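Local structure of glycerol Dehydrogenase (Unidentified, 5XN8) at the interface of chains A and B. The protein catalyses the NAD-dependent oxidation of glycerol to dihydroxyacetone, allowing microorganisms to use glycerol as a carbon source without oxygen. Coordinates in Å, arbitrary orientation; residue numbers count along the deposited sequence, not the author numbering. Chains: chain A/B, Glycerol Dehydrogenase.

The interface of chains A and B. Residues chain A 197-198, 201-202; chain B 202, 205, 235, 240.
The carboxylate of B:Glu235 caps the N-terminus of helix 197-223 of chain A: its OE2 accepts a hydrogen bond from the backbone N of A:Ala198 at 3.0 Å, with 158° at the hydrogen. In this member of the iron-containing alcohol dehydrogenase family, the patch is built from helices 197-223 and 228-247 and is part of a two-fold symmetric interface of the deposited eight-chain assembly, so each contact recurs with the chains exchanged; the structure alone does not show that it is the biological one. OE2 receives the alanine N-H on its syn lone pair, on the same side as OE1. OE1 of B:Glu235 takes a weak bond from the backbone N of A:Glu197 at 3.3 Å, so the carboxylate spans two consecutive amides of the first helical turn. The glutamate gets there from helix 228-247 as an extended chain, its CG anti to the backbone N (chi1 -169°). A negative group at a helix N-terminus should be favoured by the helix dipole, and this probably offsets the proximity of A:Glu197. The A:Glu197 side chain crosses that of B:Glu235 at about a right angle; its OE2 stays 5.5 Å from OE1 of B:Glu235.

Beside the cap the packing is apolar. CB, the methyl of A:Ala198, meets CD2 of B:Leu240 at 3.7 Å, while CD2 of B:Leu202 approaches the alanine CA from the helix 197-223 of its own chain. One turn further along chain A, CB of A:Ser201 rests on CD2 of B:Leu205 at 3.6 Å. The serine hydroxyl is turned back to its own helix, OG flanked by its own backbone N and C (chi1 77°). OG of A:Ser201 donates to the carbonyl O of A:Ala198 at 2.6 Å, tilted from the carbonyl plane, which gives the hydroxyl a partner in its own chain where it lies against CD2 of B:Leu202 and of B:Leu205.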
# COMPACT_ATOMS: atom_id res chain seq x y z
N GLU A 197 -18.04 -14.88 18.48
CA GLU A 197 -17.25 -13.85 17.82
C GLU A 197 -17.42 -12.51 18.52
O GLU A 197 -16.46 -11.73 18.60
CB GLU A 197 -17.60 -13.71 16.34
CG GLU A 197 -17.32 -14.95 15.50
CD GLU A 197 -15.88 -15.44 15.61
OE1 GLU A 197 -14.96 -14.60 15.58
OE2 GLU A 197 -15.68 -16.66 15.73
N ALA A 198 -18.63 -12.26 19.02
CA ALA A 198 -18.95 -11.05 19.81
C ALA A 198 -17.96 -10.79 20.94
O ALA A 198 -17.38 -9.71 21.03
CB ALA A 198 -20.36 -11.18 20.40
N SER A 201 -14.37 -10.29 19.61
CA SER A 201 -14.28 -8.97 18.98
C SER A 201 -14.13 -7.86 20.03
O SER A 201 -13.37 -6.93 19.83
CB SER A 201 -15.52 -8.69 18.13
OG SER A 201 -16.60 -8.36 18.97
N LEU A 202 -14.88 -7.97 21.13
CA LEU A 202 -14.79 -7.00 22.24
C LEU A 202 -13.48 -7.12 23.00
O LEU A 202 -12.93 -6.11 23.46
CB LEU A 202 -15.97 -7.17 23.20
CG LEU A 202 -17.36 -6.76 22.71
CD1 LEU A 202 -18.40 -7.22 23.72
CD2 LEU A 202 -17.50 -5.27 22.46
N LEU B 202 -20.12 -3.93 17.71
CA LEU B 202 -20.89 -5.13 17.37
C LEU B 202 -21.83 -4.89 16.19
O LEU B 202 -22.06 -5.79 15.37
CB LEU B 202 -21.67 -5.64 18.58
CG LEU B 202 -20.90 -6.25 19.74
CD1 LEU B 202 -21.82 -6.46 20.92
CD2 LEU B 202 -20.24 -7.58 19.35
N LEU B 205 -19.39 -5.19 13.31
CA LEU B 205 -19.07 -6.61 13.14
C LEU B 205 -20.22 -7.36 12.45
O LEU B 205 -19.98 -8.24 11.63
CB LEU B 205 -18.76 -7.26 14.49
CG LEU B 205 -18.32 -8.72 14.44
CD1 LEU B 205 -16.97 -8.87 13.74
CD2 LEU B 205 -18.28 -9.30 15.85
N GLU B 235 -25.41 -15.77 14.55
CA GLU B 235 -24.99 -14.87 15.62
C GLU B 235 -25.10 -13.41 15.18
O GLU B 235 -25.56 -12.56 15.94
CB GLU B 235 -23.55 -15.16 16.03
CG GLU B 235 -23.12 -14.45 17.32
CD GLU B 235 -21.61 -14.33 17.48
OE1 GLU B 235 -20.86 -14.94 16.70
OE2 GLU B 235 -21.19 -13.60 18.39
N LEU B 240 -25.53 -9.97 17.38
CA LEU B 240 -24.83 -8.77 16.93
C LEU B 240 -25.81 -7.68 16.46
O LEU B 240 -25.60 -6.49 16.73
CB LEU B 240 -23.84 -9.08 15.80
CG LEU B 240 -22.77 -10.16 16.03
CD1 LEU B 240 -21.78 -10.18 14.87
CD2 LEU B 240 -22.04 -9.97 17.33